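Local coordinates for protein techylectin-5A (Tachypleus tridentatus, PDB 1JC9) that recognises acetyl-group-containing substances on microbial and other cells as a secreted innate-immunity lectin, agglutinating bacteria and human erythrocytes, at residues D45-A50 against T134-Y139; R58-Y63 against Y79-T84; G88-Q93 against M257-V262. All blocks are in the same frame, centred on the assembly; numbering follows the deposited sequence.

Contact 1 (D45-A50 against T134-Y139)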
ATOM      1  N   ASP A  45      -9.513  -0.285  22.812  1.00 41.21           N
ATOM      2  CA  ASP A  45     -10.877  -0.552  22.379  1.00 39.07           C
ATOM      3  C   ASP A  45     -11.016  -0.410  20.855  1.00 34.71           C
ATOM      4  O   ASP A  45     -11.503  -1.324  20.191  1.00 35.43           O
ATOM      5  CB  ASP A  45     -11.844   0.385  23.112  1.00 44.07           C
ATOM      6  CG  ASP A  45     -13.287   0.174  22.704  1.00 48.42           C
ATOM      7  OD1 ASP A  45     -13.671   0.644  21.610  1.00 51.29           O
ATOM      8  OD2 ASP A  45     -14.035  -0.466  23.477  1.00 52.26           O
ATOM      9  N   PRO A  46     -10.590   0.730  20.279  1.00 30.59           N
ATOM     10  CA  PRO A  46     -10.708   0.887  18.820  1.00 26.55           C
ATOM     11  C   PRO A  46      -9.738  -0.028  18.065  1.00 23.38           C
ATOM     12  O   PRO A  46      -8.538  -0.031  18.345  1.00 22.28           O
ATOM     13  CB  PRO A  46     -10.413   2.369  18.610  1.00 27.92           C
ATOM     14  CG  PRO A  46      -9.457   2.684  19.739  1.00 28.57           C
ATOM     15  CD  PRO A  46     -10.074   1.960  20.907  1.00 27.88           C
ATOM     16  N   THR A  47     -10.263  -0.797  17.109  1.00 21.30           N
ATOM     17  CA  THR A  47      -9.459  -1.742  16.332  1.00 19.51           C
ATOM     18  C   THR A  47      -8.856  -1.181  15.044  1.00 20.41           C
ATOM     19  O   THR A  47      -7.986  -1.816  14.432  1.00 19.81           O
ATOM     20  CB  THR A  47     -10.286  -2.997  15.968  1.00 21.56           C
ATOM     21  OG1 THR A  47     -11.345  -2.636  15.068  1.00 20.93           O
ATOM     22  CG2 THR A  47     -10.881  -3.621  17.228  1.00 19.60           C
ATOM     23  N   ASP A  48      -9.327  -0.009  14.627  1.00 17.98           N
ATOM     24  CA  ASP A  48      -8.828   0.643  13.418  1.00 18.79           C
ATOM     25  C   ASP A  48      -9.343   2.077  13.363  1.00 19.08           C
ATOM     26  O   ASP A  48      -9.987   2.545  14.296  1.00 19.19           O
ATOM     27  CB  ASP A  48      -9.268  -0.119  12.157  1.00 17.24           C
ATOM     28  CG  ASP A  48     -10.780  -0.190  12.009  1.00 19.03           C
ATOM     29  OD1 ASP A  48     -11.469   0.728  12.500  1.00 18.03           O
ATOM     30  OD2 ASP A  48     -11.279  -1.157  11.388  1.00 18.20           O
ATOM     31  N   CYS A  49      -9.072   2.776  12.267  1.00 19.81           N
ATOM     32  CA  CYS A  49      -9.519   4.155  12.137  1.00 19.32           C
ATOM     33  C   CYS A  49     -11.033   4.341  11.993  1.00 20.41           C
ATOM     34  O   CYS A  49     -11.551   5.410  12.309  1.00 21.31           O
ATOM     35  CB  CYS A  49      -8.809   4.818  10.967  1.00 18.11           C
ATOM     36  SG  CYS A  49      -7.017   4.996  11.201  1.00 17.76           S
ATOM     37  N   ALA A  50     -11.742   3.327  11.503  1.00 19.61           N
ATOM     38  CA  ALA A  50     -13.194   3.439  11.374  1.00 21.04           C
ATOM     39  C   ALA A  50     -13.779   3.521  12.784  1.00 23.33           C
ATOM     40  O   ALA A  50     -14.700   4.300  13.037  1.00 23.77           O
ATOM     41  CB  ALA A  50     -13.762   2.224  10.636  1.00 21.32           C
ATOM     42  N   THR A 134      -6.053  -6.657   8.069  1.00 16.70           N
ATOM     43  CA  THR A 134      -6.940  -7.168   7.019  1.00 16.04           C
ATOM     44  C   THR A 134      -7.656  -8.470   7.332  1.00 16.45           C
ATOM     45  O   THR A 134      -8.626  -8.831   6.660  1.00 15.81           O
ATOM     46  CB  THR A 134      -6.196  -7.334   5.670  1.00 16.15           C
ATOM     47  OG1 THR A 134      -5.080  -8.221   5.825  1.00 15.94           O
ATOM     48  CG2 THR A 134      -5.700  -5.983   5.176  1.00 16.95           C
ATOM     49  N   ASN A 135      -7.188  -9.182   8.352  1.00 18.00           N
ATOM     50  CA  ASN A 135      -7.818 -10.440   8.725  1.00 18.50           C
ATOM     51  C   ASN A 135      -8.790 -10.332   9.902  1.00 18.34           C
ATOM     52  O   ASN A 135      -9.539 -11.272  10.155  1.00 19.17           O
ATOM     53  CB  ASN A 135      -6.748 -11.497   9.028  1.00 18.77           C
ATOM     54  CG  ASN A 135      -6.097 -12.053   7.765  1.00 20.93           C
ATOM     55  OD1 ASN A 135      -6.365 -13.184   7.363  1.00 23.75           O
ATOM     56  ND2 ASN A 135      -5.247 -11.252   7.130  1.00 23.11           N
ATOM     57  N   GLN A 136      -8.804  -9.202  10.614  1.00 17.50           N
ATOM     58  CA  GLN A 136      -9.718  -9.068  11.756  1.00 18.91           C
ATOM     59  C   GLN A 136     -11.159  -8.895  11.294  1.00 20.24           C
ATOM     60  O   GLN A 136     -12.102  -9.108  12.056  1.00 18.52           O
ATOM     61  CB  GLN A 136      -9.288  -7.925  12.694  1.00 17.51           C
ATOM     62  CG  GLN A 136      -9.293  -6.527  12.119  1.00 15.92           C
ATOM     63  CD  GLN A 136      -8.709  -5.520  13.103  1.00 17.14           C
ATOM     64  OE1 GLN A 136      -8.188  -5.902  14.151  1.00 17.67           O
ATOM     65  NE2 GLN A 136      -8.786  -4.239  12.767  1.00 13.55           N
ATOM     66  N   ARG A 137     -11.317  -8.500  10.036  1.00 22.34           N
ATOM     67  CA  ARG A 137     -12.630  -8.375   9.414  1.00 23.65           C
ATOM     68  C   ARG A 137     -12.483  -8.049   7.941  1.00 23.59           C
ATOM     69  O   ARG A 137     -11.364  -8.007   7.429  1.00 22.08           O
ATOM     70  CB  ARG A 137     -13.528  -7.362  10.131  1.00 27.45           C
ATOM     71  CG  ARG A 137     -13.064  -5.930  10.256  1.00 31.58           C
ATOM     72  CD  ARG A 137     -14.275  -5.165  10.761  1.00 35.73           C
ATOM     73  NE  ARG A 137     -14.046  -3.774  11.125  1.00 41.26           N
ATOM     74  CZ  ARG A 137     -13.553  -3.372  12.292  1.00 44.69           C
ATOM     75  NH1 ARG A 137     -13.218  -4.262  13.221  1.00 45.13           N
ATOM     76  NH2 ARG A 137     -13.440  -2.070  12.543  1.00 42.93           N
ATOM     77  N   ASN A 138     -13.598  -7.839   7.250  1.00 21.72           N
ATOM     78  CA  ASN A 138     -13.537  -7.575   5.815  1.00 22.83           C
ATOM     79  C   ASN A 138     -13.300  -6.113   5.448  1.00 20.95           C
ATOM     80  O   ASN A 138     -14.082  -5.232   5.795  1.00 20.77           O
ATOM     81  CB  ASN A 138     -14.808  -8.103   5.144  1.00 23.11           C
ATOM     82  CG  ASN A 138     -14.674  -8.194   3.638  1.00 26.72           C
ATOM     83  OD1 ASN A 138     -13.600  -8.486   3.115  1.00 27.61           O
ATOM     84  ND2 ASN A 138     -15.772  -7.962   2.931  1.00 27.39           N
ATOM     85  N   TYR A 139     -12.206  -5.872   4.732  1.00 19.48           N
ATOM     86  CA  TYR A 139     -11.830  -4.526   4.317  1.00 19.48           C
ATOM     87  C   TYR A 139     -11.762  -4.333   2.815  1.00 19.32           C
ATOM     88  O   TYR A 139     -11.617  -5.287   2.051  1.00 20.78           O
ATOM     89  CB  TYR A 139     -10.444  -4.153   4.863  1.00 17.95           C
ATOM     90  CG  TYR A 139     -10.363  -3.928   6.347  1.00 15.52           C
ATOM     91  CD1 TYR A 139     -10.219  -4.993   7.232  1.00 16.85           C
ATOM     92  CD2 TYR A 139     -10.439  -2.640   6.869  1.00 14.97           C
ATOM     93  CE1 TYR A 139     -10.151  -4.777   8.609  1.00 18.46           C
ATOM     94  CE2 TYR A 139     -10.377  -2.412   8.234  1.00 18.38           C
ATOM     95  CZ  TYR A 139     -10.234  -3.481   9.099  1.00 17.63           C
ATOM     96  OH  TYR A 139     -10.184  -3.238  10.447  1.00 18.01           O
TER
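Arg-137 and Tyr-139 reach across to the carboxylate of Asp-48, the N-cap residue of helix 49-54 in the fibrinogen C-terminal domain. The contact joins the start of the modelled chain to the turn that follows helix 127-136.

The arginine can be followed outward from CB. CG lies between the backbone N and the carbonyl carbon (chi1 59°), and from there the chain runs extended to NE, past Pro-261, whose ring touches it. CZ then hangs 3.3 Å from Asp-48 OD2. NH1 donates to Thr-47 OG1 at 3.1 Å, a bond tilted somewhat from the guanidinium plane, while NH2 adds only a weak bond to the same oxygen. That hydroxyl is also bonded to Asp-51. NH2 makes the salt bridge with Asp-48 OD2 at 2.6 Å. The two planes are 69° apart and OD2 lies over one face of the guanidinium, so the pairing is not the coplanar, two-pronged kind.

OD2 carries a second partner. Tyr-139 comes tip to tip with the aspartate, ring and carboxylate planes nearly perpendicular, and its OH donates to the anti lone pair of OD2 at 2.5 Å. The cation and the hydroxyl together probably stabilise the buried carboxylate as an anion. Its other oxygen, OD1, faces the helix, accepting from Asp-51 N and weakly from Ala-50 N.

Gln-136 closes the network with its terminal amide. OE1 accepts from Lys-68 N, and both bonds given by NE2 lie almost in the amide plane. One runs to Tyr-139 OH at 2.9 Å; the other reaches Thr-47 O at 3.0 Å, arriving from above the plane of that carbonyl, 57° out of it.

Contact 2 (R58-Y63 against Y79-T84)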
ATOM      1  N   ARG A  58     -12.782  13.282  14.694  1.00 38.94           N
ATOM      2  CA  ARG A  58     -12.951  13.649  13.290  1.00 37.82           C
ATOM      3  C   ARG A  58     -11.720  14.194  12.571  1.00 35.80           C
ATOM      4  O   ARG A  58     -11.769  14.417  11.363  1.00 36.71           O
ATOM      5  CB  ARG A  58     -14.081  14.678  13.168  1.00 41.26           C
ATOM      6  CG  ARG A  58     -15.403  14.229  13.770  1.00 46.35           C
ATOM      7  CD  ARG A  58     -16.092  13.181  12.907  1.00 51.47           C
ATOM      8  NE  ARG A  58     -17.110  12.447  13.657  1.00 57.03           N
ATOM      9  CZ  ARG A  58     -17.947  11.561  13.124  1.00 58.81           C
ATOM     10  NH1 ARG A  58     -17.899  11.291  11.826  1.00 60.27           N
ATOM     11  NH2 ARG A  58     -18.825  10.929  13.896  1.00 59.98           N
ATOM     12  N   SER A  59     -10.622  14.419  13.281  1.00 33.30           N
ATOM     13  CA  SER A  59      -9.444  14.960  12.616  1.00 32.91           C
ATOM     14  C   SER A  59      -8.419  13.910  12.199  1.00 32.16           C
ATOM     15  O   SER A  59      -8.180  12.923  12.905  1.00 30.80           O
ATOM     16  CB  SER A  59      -8.775  16.016  13.495  1.00 33.47           C
ATOM     17  OG  SER A  59      -8.390  15.469  14.738  1.00 40.28           O
ATOM     18  N   SER A  60      -7.822  14.132  11.033  1.00 29.26           N
ATOM     19  CA  SER A  60      -6.819  13.224  10.505  1.00 28.55           C
ATOM     20  C   SER A  60      -5.555  13.315  11.345  1.00 27.86           C
ATOM     21  O   SER A  60      -5.256  14.363  11.913  1.00 27.80           O
ATOM     22  CB  SER A  60      -6.504  13.576   9.049  1.00 27.73           C
ATOM     23  OG  SER A  60      -7.633  13.355   8.222  1.00 26.46           O
ATOM     24  N   GLY A  61      -4.819  12.212  11.427  1.00 25.71           N
ATOM     25  CA  GLY A  61      -3.594  12.213  12.205  1.00 24.69           C
ATOM     26  C   GLY A  61      -3.264  10.857  12.796  1.00 24.10           C
ATOM     27  O   GLY A  61      -3.915   9.859  12.483  1.00 23.01           O
ATOM     28  N   GLY A  62      -2.250  10.823  13.656  1.00 22.75           N
ATOM     29  CA  GLY A  62      -1.848   9.575  14.274  1.00 22.78           C
ATOM     30  C   GLY A  62      -2.679   9.219  15.487  1.00 22.70           C
ATOM     31  O   GLY A  62      -2.961  10.071  16.334  1.00 23.08           O
ATOM     32  N   TYR A  63      -3.082   7.954  15.564  1.00 22.02           N
ATOM     33  CA  TYR A  63      -3.880   7.449  16.677  1.00 20.75           C
ATOM     34  C   TYR A  63      -3.362   6.074  17.054  1.00 21.83           C
ATOM     35  O   TYR A  63      -2.812   5.356  16.214  1.00 21.06           O
ATOM     36  CB  TYR A  63      -5.346   7.295  16.274  1.00 22.09           C
ATOM     37  CG  TYR A  63      -6.094   8.580  16.051  1.00 22.85           C
ATOM     38  CD1 TYR A  63      -6.843   9.159  17.075  1.00 24.22           C
ATOM     39  CD2 TYR A  63      -6.074   9.208  14.806  1.00 23.70           C
ATOM     40  CE1 TYR A  63      -7.563  10.340  16.860  1.00 25.78           C
ATOM     41  CE2 TYR A  63      -6.786  10.385  14.580  1.00 23.73           C
ATOM     42  CZ  TYR A  63      -7.530  10.945  15.611  1.00 25.84           C
ATOM     43  OH  TYR A  63      -8.248  12.099  15.387  1.00 26.26           O
ATOM     44  N   TYR A  79      -1.878   6.115  10.899  1.00 21.27           N
ATOM     45  CA  TYR A  79      -2.354   7.397  10.426  1.00 20.63           C
ATOM     46  C   TYR A  79      -3.767   7.205   9.914  1.00 19.78           C
ATOM     47  O   TYR A  79      -4.032   6.328   9.089  1.00 19.19           O
ATOM     48  CB  TYR A  79      -1.472   7.950   9.311  1.00 22.01           C
ATOM     49  CG  TYR A  79      -1.850   9.362   8.947  1.00 24.16           C
ATOM     50  CD1 TYR A  79      -2.935   9.625   8.107  1.00 24.78           C
ATOM     51  CD2 TYR A  79      -1.156  10.444   9.487  1.00 25.11           C
ATOM     52  CE1 TYR A  79      -3.319  10.933   7.816  1.00 26.17           C
ATOM     53  CE2 TYR A  79      -1.530  11.751   9.203  1.00 27.74           C
ATOM     54  CZ  TYR A  79      -2.609  11.989   8.369  1.00 27.91           C
ATOM     55  OH  TYR A  79      -2.974  13.285   8.098  1.00 31.55           O
ATOM     56  N   CYS A  80      -4.678   8.022  10.424  1.00 18.93           N
ATOM     57  CA  CYS A  80      -6.070   7.951  10.023  1.00 19.01           C
ATOM     58  C   CYS A  80      -6.442   9.107   9.098  1.00 19.48           C
ATOM     59  O   CYS A  80      -6.248  10.271   9.437  1.00 19.74           O
ATOM     60  CB  CYS A  80      -6.981   8.010  11.249  1.00 17.70           C
ATOM     61  SG  CYS A  80      -6.864   6.613  12.407  1.00 18.71           S
ATOM     62  N   ASP A  81      -6.958   8.773   7.922  1.00 19.42           N
ATOM     63  CA  ASP A  81      -7.412   9.779   6.972  1.00 20.42           C
ATOM     64  C   ASP A  81      -8.902   9.904   7.284  1.00 21.03           C
ATOM     65  O   ASP A  81      -9.681   9.000   6.975  1.00 20.07           O
ATOM     66  CB  ASP A  81      -7.215   9.287   5.538  1.00 20.66           C
ATOM     67  CG  ASP A  81      -7.881  10.188   4.508  1.00 21.81           C
ATOM     68  OD1 ASP A  81      -8.615  11.125   4.899  1.00 21.10           O
ATOM     69  OD2 ASP A  81      -7.676   9.944   3.302  1.00 21.56           O
ATOM     70  N   MET A  82      -9.293  11.008   7.914  1.00 22.19           N
ATOM     71  CA  MET A  82     -10.690  11.216   8.280  1.00 24.07           C
ATOM     72  C   MET A  82     -11.423  12.147   7.321  1.00 25.79           C
ATOM     73  O   MET A  82     -12.553  12.554   7.590  1.00 26.10           O
ATOM     74  CB  MET A  82     -10.781  11.786   9.700  1.00 24.31           C
ATOM     75  CG  MET A  82     -10.095  10.922  10.747  1.00 26.26           C
ATOM     76  SD  MET A  82     -10.738   9.245  10.726  1.00 26.52           S
ATOM     77  CE  MET A  82     -10.874   8.918  12.491  1.00 27.83           C
ATOM     78  N   GLU A  83     -10.795  12.468   6.197  1.00 26.58           N
ATOM     79  CA  GLU A  83     -11.405  13.384   5.243  1.00 28.79           C
ATOM     80  C   GLU A  83     -11.944  12.754   3.962  1.00 28.26           C
ATOM     81  O   GLU A  83     -13.050  13.067   3.531  1.00 29.27           O
ATOM     82  CB  GLU A  83     -10.402  14.486   4.900  1.00 31.66           C
ATOM     83  CG  GLU A  83     -10.134  15.429   6.065  1.00 40.40           C
ATOM     84  CD  GLU A  83      -8.821  16.172   5.926  1.00 46.28           C
ATOM     85  OE1 GLU A  83      -8.582  16.762   4.850  1.00 50.71           O
ATOM     86  OE2 GLU A  83      -8.028  16.167   6.895  1.00 49.30           O
ATOM     87  N   THR A  84     -11.175  11.861   3.360  1.00 27.14           N
ATOM     88  CA  THR A  84     -11.595  11.229   2.116  1.00 25.28           C
ATOM     89  C   THR A  84     -12.894  10.435   2.211  1.00 25.97           C
ATOM     90  O   THR A  84     -13.018   9.516   3.019  1.00 26.33           O
ATOM     91  CB  THR A  84     -10.496  10.296   1.586  1.00 24.62           C
ATOM     92  OG1 THR A  84      -9.266  11.024   1.486  1.00 24.30           O
ATOM     93  CG2 THR A  84     -10.872   9.760   0.223  1.00 23.07           C
TER
HETATM   94  O   HOH W   1      -8.556  16.430   9.630  1.00 43.75           O
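Ser-60 OG is gripped from two sides where strands 61-65 and 76-81 form an antiparallel pair at the margin of the main sheet of the fibrinogen-related domain. The hydroxyl accepts from Met-82 N at 2.9 Å in a fairly straight bond (163°) and donates to Glu-83 OE2, which it meets from above the carboxylate plane. With OG anti to the carbonyl carbon (chi1 -66°), the oxygen is turned into the bend that follows Asp-81. A water linking Ser-60 N to Glu-83 OE2 gives the carboxylate a second tie to the same serine.

The strand pairing proper is short. Gly-61 and Cys-80 form the hydrogen-bonded pair, with Gly-61 N to Cys-80 O at 3.1 Å and Cys-80 N to Gly-61 O at 2.9 Å; Gly-62 and Tyr-79 make the non-hydrogen-bonded pair beside it. The ring of Tyr-79 lies across Gly-61, whose CA sits over one face of the ring, 4.1 Å from its centroid, in a CH-pi contact.

At the start of the bend, Asp-81 OD1 accepts from Glu-83 N, an Asx turn, and from Thr-84 N one residue further, so two backbone N-H groups converge on one oxygen, while OD2 bonds Thr-84 OG1 and pairs with Lys-258.

On the side of Cys-80, which is disulfide-bonded to Cys-49, the Tyr-63 ring leans obliquely against the sulfur, CD2 lying 3.6 Å from SG. The ring is held at its far end too: Tyr-63 OH donates to Ser-59 O at 2.6 Å.

Contact 3 (G88-Q93 against M257-V262)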
ATOM      1  N   GLY A  88     -12.396   7.586   8.190  1.00 23.79           N
ATOM      2  CA  GLY A  88     -12.347   6.255   8.768  1.00 22.12           C
ATOM      3  C   GLY A  88     -11.348   5.342   8.087  1.00 21.70           C
ATOM      4  O   GLY A  88     -11.362   4.128   8.314  1.00 20.49           O
ATOM      5  N   TRP A  89     -10.476   5.918   7.261  1.00 19.47           N
ATOM      6  CA  TRP A  89      -9.473   5.135   6.540  1.00 17.86           C
ATOM      7  C   TRP A  89      -8.182   4.969   7.325  1.00 17.21           C
ATOM      8  O   TRP A  89      -7.658   5.934   7.884  1.00 18.74           O
ATOM      9  CB  TRP A  89      -9.122   5.789   5.196  1.00 17.86           C
ATOM     10  CG  TRP A  89     -10.260   5.961   4.238  1.00 19.49           C
ATOM     11  CD1 TRP A  89     -11.039   7.076   4.079  1.00 19.73           C
ATOM     12  CD2 TRP A  89     -10.731   5.002   3.277  1.00 18.85           C
ATOM     13  NE1 TRP A  89     -11.961   6.870   3.077  1.00 19.66           N
ATOM     14  CE2 TRP A  89     -11.794   5.607   2.569  1.00 19.19           C
ATOM     15  CE3 TRP A  89     -10.354   3.693   2.945  1.00 18.07           C
ATOM     16  CZ2 TRP A  89     -12.489   4.945   1.545  1.00 19.24           C
ATOM     17  CZ3 TRP A  89     -11.046   3.034   1.926  1.00 18.83           C
ATOM     18  CH2 TRP A  89     -12.101   3.664   1.239  1.00 17.08           C
ATOM     19  N   THR A  90      -7.669   3.744   7.371  1.00 17.58           N
ATOM     20  CA  THR A  90      -6.408   3.485   8.057  1.00 16.86           C
ATOM     21  C   THR A  90      -5.382   3.445   6.936  1.00 16.70           C
ATOM     22  O   THR A  90      -5.469   2.607   6.041  1.00 17.42           O
ATOM     23  CB  THR A  90      -6.416   2.128   8.791  1.00 16.03           C
ATOM     24  OG1 THR A  90      -7.476   2.114   9.751  1.00 17.28           O
ATOM     25  CG2 THR A  90      -5.093   1.895   9.507  1.00 14.80           C
ATOM     26  N   VAL A  91      -4.421   4.359   6.968  1.00 16.77           N
ATOM     27  CA  VAL A  91      -3.417   4.412   5.915  1.00 18.22           C
ATOM     28  C   VAL A  91      -2.330   3.376   6.159  1.00 17.59           C
ATOM     29  O   VAL A  91      -1.805   3.274   7.268  1.00 17.49           O
ATOM     30  CB  VAL A  91      -2.794   5.827   5.824  1.00 17.98           C
ATOM     31  CG1 VAL A  91      -1.797   5.892   4.675  1.00 18.82           C
ATOM     32  CG2 VAL A  91      -3.899   6.865   5.626  1.00 19.21           C
ATOM     33  N   ILE A  92      -2.000   2.601   5.126  1.00 16.64           N
ATOM     34  CA  ILE A  92      -0.978   1.573   5.265  1.00 16.92           C
ATOM     35  C   ILE A  92       0.278   1.850   4.447  1.00 17.06           C
ATOM     36  O   ILE A  92       1.284   1.161   4.611  1.00 16.60           O
ATOM     37  CB  ILE A  92      -1.523   0.166   4.884  1.00 18.22           C
ATOM     38  CG1 ILE A  92      -1.886   0.116   3.400  1.00 17.76           C
ATOM     39  CG2 ILE A  92      -2.738  -0.173   5.743  1.00 17.44           C
ATOM     40  CD1 ILE A  92      -2.312  -1.272   2.923  1.00 19.18           C
ATOM     41  N   GLN A  93       0.225   2.852   3.571  1.00 16.47           N
ATOM     42  CA  GLN A  93       1.379   3.210   2.743  1.00 17.29           C
ATOM     43  C   GLN A  93       1.234   4.622   2.194  1.00 17.66           C
ATOM     44  O   GLN A  93       0.124   5.074   1.919  1.00 17.80           O
ATOM     45  CB  GLN A  93       1.533   2.239   1.560  1.00 18.12           C
ATOM     46  CG  GLN A  93       2.798   2.482   0.710  1.00 18.48           C
ATOM     47  CD  GLN A  93       2.550   3.308  -0.554  1.00 21.79           C
ATOM     48  OE1 GLN A  93       1.631   4.125  -0.616  1.00 22.96           O
ATOM     49  NE2 GLN A  93       3.387   3.099  -1.567  1.00 20.22           N
ATOM     50  N   MET A 257      -2.146   4.266   0.085  1.00 20.41           N
ATOM     51  CA  MET A 257      -2.928   3.039   0.100  1.00 20.68           C
ATOM     52  C   MET A 257      -3.579   3.065   1.480  1.00 19.16           C
ATOM     53  O   MET A 257      -2.902   3.278   2.485  1.00 18.12           O
ATOM     54  CB  MET A 257      -2.013   1.823  -0.062  1.00 20.01           C
ATOM     55  CG  MET A 257      -1.360   1.749  -1.444  1.00 19.69           C
ATOM     56  SD  MET A 257      -0.007   0.560  -1.548  1.00 20.50           S
ATOM     57  CE  MET A 257      -0.890  -0.979  -1.272  1.00 19.27           C
ATOM     58  N   LYS A 258      -4.894   2.877   1.529  1.00 18.90           N
ATOM     59  CA  LYS A 258      -5.615   2.925   2.795  1.00 18.75           C
ATOM     60  C   LYS A 258      -6.788   1.955   2.806  1.00 19.02           C
ATOM     61  O   LYS A 258      -7.389   1.682   1.761  1.00 17.33           O
ATOM     62  CB  LYS A 258      -6.109   4.355   3.033  1.00 16.85           C
ATOM     63  CG  LYS A 258      -6.997   4.878   1.903  1.00 18.42           C
ATOM     64  CD  LYS A 258      -7.194   6.392   1.952  1.00 19.32           C
ATOM     65  CE  LYS A 258      -5.924   7.123   1.565  1.00 20.58           C
ATOM     66  NZ  LYS A 258      -6.138   8.592   1.451  1.00 20.00           N
ATOM     67  N   ILE A 259      -7.121   1.445   3.991  1.00 18.90           N
ATOM     68  CA  ILE A 259      -8.216   0.493   4.118  1.00 19.08           C
ATOM     69  C   ILE A 259      -9.341   0.960   5.041  1.00 17.79           C
ATOM     70  O   ILE A 259      -9.131   1.778   5.936  1.00 18.02           O
ATOM     71  CB  ILE A 259      -7.675  -0.899   4.573  1.00 20.66           C
ATOM     72  CG1 ILE A 259      -6.852  -0.787   5.858  1.00 24.15           C
ATOM     73  CG2 ILE A 259      -6.753  -1.463   3.501  1.00 17.16           C
ATOM     74  CD1 ILE A 259      -7.651  -0.543   7.092  1.00 32.94           C
ATOM     75  N   ARG A 260     -10.543   0.448   4.794  1.00 18.21           N
ATOM     76  CA  ARG A 260     -11.731   0.784   5.583  1.00 20.00           C
ATOM     77  C   ARG A 260     -12.672  -0.412   5.502  1.00 21.52           C
ATOM     78  O   ARG A 260     -12.769  -1.054   4.459  1.00 20.28           O
ATOM     79  CB  ARG A 260     -12.428   2.024   5.008  1.00 21.83           C
ATOM     80  CG  ARG A 260     -13.607   2.524   5.831  1.00 23.58           C
ATOM     81  CD  ARG A 260     -14.079   3.900   5.370  1.00 22.34           C
ATOM     82  NE  ARG A 260     -14.837   3.861   4.124  1.00 21.78           N
ATOM     83  CZ  ARG A 260     -15.323   4.943   3.519  1.00 23.08           C
ATOM     84  NH1 ARG A 260     -15.125   6.145   4.048  1.00 20.75           N
ATOM     85  NH2 ARG A 260     -16.014   4.827   2.392  1.00 24.97           N
ATOM     86  N   PRO A 261     -13.376  -0.729   6.599  1.00 22.62           N
ATOM     87  CA  PRO A 261     -14.290  -1.875   6.566  1.00 24.32           C
ATOM     88  C   PRO A 261     -15.347  -1.746   5.473  1.00 25.51           C
ATOM     89  O   PRO A 261     -15.852  -0.655   5.212  1.00 25.28           O
ATOM     90  CB  PRO A 261     -14.906  -1.871   7.966  1.00 23.98           C
ATOM     91  CG  PRO A 261     -13.840  -1.248   8.808  1.00 22.71           C
ATOM     92  CD  PRO A 261     -13.365  -0.106   7.932  1.00 22.80           C
ATOM     93  N   VAL A 262     -15.670  -2.864   4.832  1.00 28.01           N
ATOM     94  CA  VAL A 262     -16.681  -2.877   3.785  1.00 32.77           C
ATOM     95  C   VAL A 262     -18.032  -2.441   4.357  1.00 36.38           C
ATOM     96  O   VAL A 262     -18.802  -1.752   3.693  1.00 37.63           O
ATOM     97  CB  VAL A 262     -16.830  -4.294   3.174  1.00 31.64           C
ATOM     98  CG1 VAL A 262     -17.977  -4.318   2.179  1.00 32.19           C
ATOM     99  CG2 VAL A 262     -15.538  -4.702   2.487  1.00 31.97           C
TER
HETATM  100  O   HOH W   2     -10.151   1.687   8.782  1.00 16.33           O
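Gly-88, just before strand 89-95, and Trp-89, its first residue, lie against Arg-260 of strand 250-261, in an antiparallel pairing of the central sheet of the fibrinogen C-terminal domain. Gly-88 O lies against Arg-260 CG and accepts from a water that also bonds Thr-90 OG1 and Ile-259 O.

The indole of Trp-89 is wedged between two long side chains of the partner strand. Over one face lies the aliphatic part of Lys-258, CD 4.2 Å from the centroid of the five-membered ring; over the opposite face Arg-260 CB stands 3.7 Å from the centroid of the six-membered ring. Arg-260, bent at CG-CD (chi3 75°), then lays its guanidinium along the indole with the planes 21° apart and CZ 3.5 Å from Trp-89 CZ2. The polar ends are engaged beyond the pair: Trp-89 NE1 donates to Thr-84 O, Arg-260 binds Gly-87 O and Asp-85, and Lys-258 NZ forms salt bridges with Glu-256 and Asp-144.

Thr-90 and Ile-259 exchange two backbone hydrogen bonds, as the hydrogen-bonded pair, and their side chains run side by side; Thr-90 CB and Ile-259 CD1, 3.4 Å apart, are tightly packed. Thr-90 OG1 also receives Cys-49 N. Val-91 sits opposite Lys-258 without hydrogen bonds between the two.

Next, Ile-92 and Gln-93 both face Met-257 in a classic beta bulge. Met-257 O accepts from Ile-92 N at 2.9 Å and weakly from Gln-93 N, and Ile-92 CG1 packs on Met-257 CB at 3.9 Å. Gln-93 O takes Met-257 N, while its CB and CD touch Met-257 SD and its NE2 binds Asn-225.

Strand 89-95 lies between strands 76-81 and 250-261, and the latter pairs in turn with strand 139-146; strand 123-124 also pairs with 89-95, touching Val-91 and Gln-93.

In the fold
All three contacts lie in the fibrinogen-related domain, away from the calcium and N-acetylglucosamine sites. Contact 2 is nested within the loop closed by contact 1 and precedes contact 3, whereas contacts 1 and 3 interleave along the chain. The centres of contact 1 and contact 2 are about 15 Å apart. Contact 3 is centred about 9 Å from contact 1 and about 10 Å from contact 2. Contacts 2 and 3 share one sheet through neighbouring strands 76-81 and 89-95. The Cys-49–Cys-80 disulfide ties contact 1 to contact 2, and the probable backbone bond between Asn-138 and Val-262 joins it to contact 3, bringing the two termini of the modelled chain near the same sheet.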